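PDB 5FTZ: chitin binding protein from Streptomyces lividans, which is a copper-dependent lytic polysaccharide monooxygenase of family AA10 that probably binds chitin and cleaves it oxidatively. Local coordinates for residues K12-N16 / G17-G21; H109-A112 / R113-N117; V124-G128 / K129-A133. All blocks are in the same frame, centred on the assembly; numbering follows the deposited sequence.

Overall arrangement
All three contacts are local turns, in series along one chain. Contacts 1 and 2 are partly buried, and contact 3 lies at the surface. Contact 1 ends helix 10-15. Contact 2 lies in the loop before strand 122-125, and contact 3 takes in that strand's last residues and the turn beyond. These two lie on opposite sides of the chain's centre, with their own centres about 27 Å apart. Their chemistry differs with their place. In contact 1 a backbone carbonyl and an asparagine side chain gather the amides beyond the helix. In contact 2 a buried carboxylate joins a histidine to a backbone amide. Contact 3 rests on a glycine-rich turn, bound waters and a tyrosine packed on prolines.

Contact 1 (K12-N16 / G17-G21); sequences KVCQN and GTVGG
The C-terminal end of helix 10-15 is where Val13 meets Thr18 and Val19, as the chain folds back over the last turn. Val13 O takes two backbone amides from beyond the helix. Val19 N donates to Val13 O at 3.2 Å, from above the carbonyl plane. Thr18 N gives a weak second bond.

Gly17 makes the reversal with a positive phi of 97°. A side chain at this position would clash with Asn16 O.

Asn16 adds a side-chain grip. Its CG lies between the backbone N and the carbonyl carbon (chi1 79°), which swings OD1 round to Thr18. OD1 is gripped twice by that one residue. Thr18 N donates in the carbonyl plane, 3.0 Å from Asn16 OD1. Thr18 OG1 donates at 2.6 Å to the same Asn16 OD1, tilted from the plane. A water accepts from Asn16 ND2 and donates to Thr18 OG1. The amide is thereby fixed in its flip.

On the buried side, Val13 CG2 meets Val19 CG2 at 3.8 Å. Cys14 SG lies beside Val19 CG1 and forms a disulfide with Cys22. Pro65 and Pro71 also touch Val19.

The bond from Thr18 N to Asn16 OD1 defines an Asx turn, here placed directly after a helix, where Gly17 is the first residue to leave helical angles.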
loop_
_atom_site.group_PDB
_atom_site.type_symbol
_atom_site.label_atom_id
_atom_site.label_comp_id
_atom_site.label_asym_id
_atom_site.label_seq_id
_atom_site.Cartn_x
_atom_site.Cartn_y
_atom_site.Cartn_z
ATOM N N LYS A 12 -24.312 1.381 -15.918
ATOM C CA LYS A 12 -24.081 2.229 -17.080
ATOM C C LYS A 12 -25.267 2.238 -18.020
ATOM O O LYS A 12 -25.570 3.312 -18.588
ATOM C CB LYS A 12 -22.805 1.790 -17.784
ATOM C CG LYS A 12 -22.377 2.657 -18.974
ATOM C CD LYS A 12 -22.233 4.128 -18.615
ATOM C CE LYS A 12 -21.536 4.859 -19.754
ATOM N NZ LYS A 12 -21.293 6.251 -19.325
ATOM N N VAL A 13 -25.982 1.132 -18.212
ATOM C CA VAL A 13 -27.177 1.185 -19.017
ATOM C C VAL A 13 -28.243 2.038 -18.365
ATOM O O VAL A 13 -29.022 2.691 -19.080
ATOM C CB VAL A 13 -27.763 -0.168 -19.457
ATOM C CG1 VAL A 13 -26.728 -0.953 -20.264
ATOM C CG2 VAL A 13 -28.312 -0.988 -18.384
ATOM N N CYS A 14 -28.258 2.121 -17.051
ATOM C CA CYS A 14 -29.157 3.062 -16.357
ATOM C C CYS A 14 -28.700 4.517 -16.619
ATOM O O CYS A 14 -29.513 5.370 -17.056
ATOM C CB CYS A 14 -29.163 2.698 -14.874
ATOM S SG CYS A 14 -30.057 1.205 -14.437
ATOM N N GLN A 15 -27.437 4.811 -16.562
ATOM C CA GLN A 15 -26.970 6.189 -16.774
ATOM C C GLN A 15 -27.132 6.623 -18.234
ATOM O O GLN A 15 -27.453 7.813 -18.486
ATOM C CB GLN A 15 -25.559 6.362 -16.293
ATOM C CG GLN A 15 -25.004 7.780 -16.423
ATOM C CD GLN A 15 -24.406 8.012 -17.781
ATOM O OE1 GLN A 15 -23.966 7.098 -18.496
ATOM N NE2 GLN A 15 -24.357 9.291 -18.168
ATOM N N ASN A 16 -26.960 5.726 -19.191
ATOM C CA ASN A 16 -26.790 6.134 -20.562
ATOM C C ASN A 16 -28.102 6.293 -21.316
ATOM O O ASN A 16 -28.070 6.624 -22.493
ATOM C CB ASN A 16 -25.721 5.306 -21.268
ATOM C CG ASN A 16 -26.182 3.994 -21.685
ATOM O OD1 ASN A 16 -27.380 3.670 -21.600
ATOM N ND2 ASN A 16 -25.189 3.134 -22.109
ATOM N N GLY A 17 -29.222 6.073 -20.642
ATOM C CA GLY A 17 -30.506 6.298 -21.296
ATOM C C GLY A 17 -31.113 5.045 -21.846
ATOM O O GLY A 17 -32.224 5.075 -22.382
ATOM N N THR A 18 -30.405 3.922 -21.768
ATOM C CA THR A 18 -30.905 2.715 -22.373
ATOM C C THR A 18 -32.052 2.105 -21.574
ATOM O O THR A 18 -32.936 1.472 -22.174
ATOM C CB THR A 18 -29.774 1.676 -22.555
ATOM O OG1 THR A 18 -28.721 2.299 -23.345
ATOM C CG2 THR A 18 -30.244 0.465 -23.330
ATOM N N VAL A 19 -31.977 2.239 -20.264
ATOM C CA VAL A 19 -32.962 1.716 -19.334
ATOM C C VAL A 19 -33.424 2.873 -18.511
ATOM O O VAL A 19 -32.614 3.563 -17.907
ATOM C CB VAL A 19 -32.283 0.649 -18.406
ATOM C CG1 VAL A 19 -33.126 0.253 -17.244
ATOM C CG2 VAL A 19 -31.946 -0.573 -19.248
ATOM N N GLY A 20 -34.724 3.042 -18.414
ATOM C CA GLY A 20 -35.288 4.089 -17.567
ATOM C C GLY A 20 -35.695 3.584 -16.196
ATOM O O GLY A 20 -35.791 2.376 -15.956
ATOM N N GLY A 21 -35.953 4.478 -15.258
ATOM C CA GLY A 21 -36.570 4.124 -13.989
ATOM C C GLY A 21 -35.633 3.611 -12.903
ATOM O O GLY A 21 -36.093 3.157 -11.885
HETATM O O HOH W 1 -26.097 0.642 -23.418
#

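Contact 2 (H109-A112 / R113-N117); sequences HNLA and RSDLN
His109 CG stands between its backbone N and carbonyl carbon (chi1 78°), and Asp115 CG lies anti to its own carbonyl carbon (chi1 -60°). These torsions turn the imidazole and the carboxylate toward each other from opposite directions. His109 NE2 donates to Asp115 OD2 at 2.7 Å. The oxygen lies near the ring plane, at the edge of the imidazole. The carboxylate plane is turned almost perpendicular to the ring, by 89°.

Asp115 OD2 has a second donor. The His109 bond uses its syn lone pair, and Ala112 N reaches the anti lone pair of Asp115 OD2 at 2.9 Å. The other oxygen, Asp115 OD1, accepts from Asn106 N. The buried carboxylate is therefore held at both oxygens, which fixes its rotation. Its negative charge probably favours a proton on His109 NE2.

The residues lie in the loop between strands 93-100 and 122-125. A short 3-10 segment, 113-115, begins just after Ala112. Asp115 N closes this turn on Ala112 O at 2.9 Å. Asp115 thus bonds Ala112 through backbone and side chain together, its carboxylate reaching back to the amide just before the 3-10 segment.

Apolar groups line another part of the turn. Leu111 CD1 packs against Asp115 CB at 3.9 Å. Leu111 CD2 lies 4.3 Å from Leu116 CD1. Both leucines reach strand 148-157, Leu111 at Val150 and Leu116 at Leu152, so the loop is seated on the larger sheet.

Arg113 extends away from the turn, though its CB touches Ala112 C. Its guanidinium forms a salt bridge with Asp45 and donates to the carbonyl oxygens of Pro39, Ser41 and Pro43.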
loop_
_atom_site.group_PDB
_atom_site.type_symbol
_atom_site.label_atom_id
_atom_site.label_comp_id
_atom_site.label_asym_id
_atom_site.label_seq_id
_atom_site.Cartn_x
_atom_site.Cartn_y
_atom_site.Cartn_z
ATOM N N HIS A 109 -34.726 -14.279 -9.754
ATOM C CA HIS A 109 -34.579 -13.642 -8.431
ATOM C C HIS A 109 -33.375 -12.713 -8.501
ATOM O O HIS A 109 -32.706 -12.666 -9.570
ATOM C CB HIS A 109 -34.462 -14.703 -7.343
ATOM C CG HIS A 109 -33.129 -15.361 -7.224
ATOM N ND1 HIS A 109 -32.708 -15.968 -6.061
ATOM C CD2 HIS A 109 -32.096 -15.489 -8.101
ATOM C CE1 HIS A 109 -31.469 -16.408 -6.215
ATOM N NE2 HIS A 109 -31.093 -16.167 -7.453
ATOM N N ASN A 110 -33.029 -12.052 -7.420
ATOM C CA ASN A 110 -31.855 -11.172 -7.437
ATOM C C ASN A 110 -30.584 -12.030 -7.429
ATOM O O ASN A 110 -30.483 -12.971 -6.658
ATOM C CB ASN A 110 -31.814 -10.299 -6.223
ATOM C CG ASN A 110 -32.919 -9.267 -6.161
ATOM O OD1 ASN A 110 -33.925 -9.315 -6.870
ATOM N ND2 ASN A 110 -32.738 -8.373 -5.241
ATOM N N LEU A 111 -29.572 -11.667 -8.212
ATOM C CA LEU A 111 -28.343 -12.447 -8.340
ATOM C C LEU A 111 -27.755 -12.786 -6.978
ATOM O O LEU A 111 -27.603 -11.922 -6.088
ATOM C CB LEU A 111 -27.304 -11.642 -9.131
ATOM C CG LEU A 111 -26.089 -12.439 -9.604
ATOM C CD1 LEU A 111 -26.456 -13.337 -10.754
ATOM C CD2 LEU A 111 -24.977 -11.455 -9.988
ATOM N N ALA A 112 -27.303 -14.031 -6.865
ATOM C CA ALA A 112 -26.696 -14.516 -5.641
ATOM C C ALA A 112 -25.495 -15.407 -5.934
ATOM O O ALA A 112 -25.288 -15.830 -7.105
ATOM C CB ALA A 112 -27.728 -15.348 -4.892
ATOM N N ARG A 113 -24.675 -15.671 -4.906
ATOM C CA ARG A 113 -23.521 -16.561 -5.085
ATOM C C ARG A 113 -23.864 -17.910 -5.700
ATOM O O ARG A 113 -23.099 -18.443 -6.480
ATOM C CB ARG A 113 -22.781 -16.723 -3.773
ATOM C CG ARG A 113 -22.044 -15.450 -3.340
ATOM C CD ARG A 113 -21.805 -15.492 -1.826
ATOM N NE ARG A 113 -21.089 -14.312 -1.368
ATOM C CZ ARG A 113 -21.600 -13.088 -1.211
ATOM N NH1 ARG A 113 -22.853 -12.801 -1.511
ATOM N NH2 ARG A 113 -20.804 -12.123 -0.805
ATOM N N SER A 114 -25.015 -18.465 -5.354
ATOM C CA SER A 114 -25.433 -19.773 -5.890
ATOM C C SER A 114 -25.642 -19.757 -7.405
ATOM O O SER A 114 -25.615 -20.785 -8.070
ATOM C CB SER A 114 -26.726 -20.219 -5.217
ATOM O OG SER A 114 -27.763 -19.223 -5.245
ATOM N N ASP A 115 -25.831 -18.546 -7.975
ATOM C CA ASP A 115 -25.962 -18.404 -9.436
ATOM C C ASP A 115 -24.647 -18.343 -10.179
ATOM O O ASP A 115 -24.642 -18.521 -11.384
ATOM C CB ASP A 115 -26.725 -17.133 -9.758
ATOM C CG ASP A 115 -28.128 -17.147 -9.162
ATOM O OD1 ASP A 115 -28.810 -18.173 -9.414
ATOM O OD2 ASP A 115 -28.518 -16.172 -8.407
ATOM N N LEU A 116 -23.572 -18.106 -9.459
ATOM C CA LEU A 116 -22.288 -17.792 -10.025
ATOM C C LEU A 116 -21.324 -18.947 -9.959
ATOM O O LEU A 116 -21.309 -19.717 -8.964
ATOM C CB LEU A 116 -21.677 -16.583 -9.327
ATOM C CG LEU A 116 -22.307 -15.232 -9.621
ATOM C CD1 LEU A 116 -21.952 -14.189 -8.537
ATOM C CD2 LEU A 116 -21.923 -14.750 -11.020
ATOM N N ASN A 117 -20.486 -19.102 -10.973
ATOM C CA ASN A 117 -19.292 -19.895 -10.835
ATOM C C ASN A 117 -18.319 -19.065 -10.027
ATOM O O ASN A 117 -17.838 -18.003 -10.501
ATOM C CB ASN A 117 -18.774 -20.251 -12.219
ATOM C CG ASN A 117 -17.480 -21.033 -12.172
ATOM O OD1 ASN A 117 -16.827 -21.164 -11.150
ATOM N ND2 ASN A 117 -17.129 -21.574 -13.318
#

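Contact 3 (V124-G128 / K129-A133); sequences VPYGG and KQPPA
Gly127 O accepts hydrogen bonds from two waters, both 2.7 Å from it. Each water also makes a long, weak bond to Lys129 NZ. The lysine side chain bends at chi2 and chi4, and its amine stays in loose reach of the turn through these waters. The turn itself is closed by Lys129 N, which donates to Tyr126 O at 3.2 Å. That bond is nearly straight, at 166°, although the donor sits above the carbonyl plane. Gly127 and Gly128 fill the two middle positions with positive phi.

The Tyr126 ring turns an edge to the chain returning from the turn. Lys129 O sits at the ring edge, 3.3 Å from Tyr126 CD2. Further along, Tyr126 CE2 approaches Pro131 CB at 4.2 Å. The hydroxyl ends against the two prolines: Tyr126 OH is 3.4 Å from Pro131 CA and 3.5 Å from Pro132 CD. A water donates to Gln130 O and makes a weak bond to Tyr126 OH. With an alanine in place of Tyr126, the two prolines would probably lose this neighbour, and a gap would open beside Lys129 O.

Thr93 of strand 93-100 and Leu135 of strand 134-140 also touch the Tyr126 side chain. A bound copper ion lies about 6 Å from Gly128, which is not among the residues seen to bind it. The four residues Tyr126 to Lys129 form a type I' beta turn that follows on from strand 122-125 and leads toward strand 134-140.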
loop_
_atom_site.group_PDB
_atom_site.type_symbol
_atom_site.label_atom_id
_atom_site.label_comp_id
_atom_site.label_asym_id
_atom_site.label_seq_id
_atom_site.Cartn_x
_atom_site.Cartn_y
_atom_site.Cartn_z
ATOM N N VAL A 124 -6.954 -10.272 -12.980
ATOM C CA VAL A 124 -5.781 -9.404 -13.255
ATOM C C VAL A 124 -5.226 -8.894 -11.938
ATOM O O VAL A 124 -5.772 -7.936 -11.367
ATOM C CB VAL A 124 -6.173 -8.283 -14.191
ATOM C CG1 VAL A 124 -4.982 -7.452 -14.575
ATOM C CG2 VAL A 124 -6.788 -8.850 -15.470
ATOM N N PRO A 125 -4.152 -9.535 -11.420
ATOM C CA PRO A 125 -3.471 -8.968 -10.261
ATOM C C PRO A 125 -2.873 -7.630 -10.720
ATOM O O PRO A 125 -2.258 -7.558 -11.815
ATOM C CB PRO A 125 -2.401 -9.998 -9.942
ATOM C CG PRO A 125 -2.818 -11.259 -10.658
ATOM C CD PRO A 125 -3.503 -10.777 -11.892
ATOM N N TYR A 126 -3.020 -6.553 -9.919
ATOM C CA TYR A 126 -2.601 -5.226 -10.385
ATOM C C TYR A 126 -1.497 -4.577 -9.546
ATOM O O TYR A 126 -1.029 -3.497 -9.876
ATOM C CB TYR A 126 -3.810 -4.280 -10.456
ATOM C CG TYR A 126 -3.788 -3.293 -11.586
ATOM C CD1 TYR A 126 -3.980 -3.698 -12.890
ATOM C CD2 TYR A 126 -3.505 -1.951 -11.364
ATOM C CE1 TYR A 126 -3.958 -2.797 -13.943
ATOM C CE2 TYR A 126 -3.456 -1.054 -12.404
ATOM C CZ TYR A 126 -3.657 -1.498 -13.704
ATOM O OH TYR A 126 -3.593 -0.575 -14.761
ATOM N N GLY A 127 -1.045 -5.225 -8.500
ATOM C CA GLY A 127 0.189 -4.822 -7.830
ATOM C C GLY A 127 0.125 -3.510 -7.095
ATOM O O GLY A 127 1.192 -2.913 -6.858
ATOM N N GLY A 128 -1.055 -2.995 -6.731
ATOM C CA GLY A 128 -1.134 -1.721 -6.047
ATOM C C GLY A 128 -1.042 -0.498 -6.930
ATOM O O GLY A 128 -1.004 0.614 -6.434
ATOM N N LYS A 129 -0.945 -0.707 -8.239
ATOM C CA LYS A 129 -0.792 0.401 -9.154
ATOM C C LYS A 129 -2.128 1.117 -9.418
ATOM O O LYS A 129 -3.203 0.578 -9.191
ATOM C CB LYS A 129 -0.159 -0.087 -10.442
ATOM C CG LYS A 129 1.276 -0.636 -10.256
ATOM C CD LYS A 129 2.233 0.404 -9.713
ATOM C CE LYS A 129 3.660 -0.090 -9.825
ATOM N NZ LYS A 129 4.352 0.018 -8.523
ATOM N N GLN A 130 -2.033 2.335 -9.909
ATOM C CA GLN A 130 -3.181 3.129 -10.338
ATOM C C GLN A 130 -3.504 2.901 -11.790
ATOM O O GLN A 130 -2.647 3.140 -12.647
ATOM C CB GLN A 130 -2.907 4.580 -10.173
ATOM C CG GLN A 130 -2.745 4.977 -8.750
ATOM C CD GLN A 130 -2.706 6.470 -8.697
ATOM O OE1 GLN A 130 -1.632 7.056 -8.853
ATOM N NE2 GLN A 130 -3.890 7.102 -8.649
ATOM N N PRO A 131 -4.727 2.468 -12.101
ATOM C CA PRO A 131 -5.058 2.267 -13.482
ATOM C C PRO A 131 -5.119 3.589 -14.245
ATOM O O PRO A 131 -5.335 4.611 -13.611
ATOM C CB PRO A 131 -6.451 1.632 -13.429
ATOM C CG PRO A 131 -7.049 2.205 -12.168
ATOM C CD PRO A 131 -5.904 2.267 -11.209
ATOM N N PRO A 132 -5.033 3.513 -15.580
ATOM C CA PRO A 132 -5.402 4.701 -16.410
ATOM C C PRO A 132 -6.897 5.002 -16.248
ATOM O O PRO A 132 -7.643 4.119 -15.793
ATOM C CB PRO A 132 -5.105 4.199 -17.805
ATOM C CG PRO A 132 -5.310 2.675 -17.733
ATOM C CD PRO A 132 -4.812 2.302 -16.363
ATOM N N ALA A 133 -7.369 6.195 -16.630
ATOM C CA ALA A 133 -8.790 6.524 -16.535
ATOM C C ALA A 133 -9.698 5.639 -17.352
ATOM O O ALA A 133 -10.884 5.462 -17.001
ATOM C CB ALA A 133 -8.987 7.965 -16.945
HETATM O O HOH W 2 -0.906 1.285 -14.059
HETATM O O HOH W 3 3.466 -3.337 -8.200
HETATM O O HOH W 4 2.632 -0.909 -5.782
#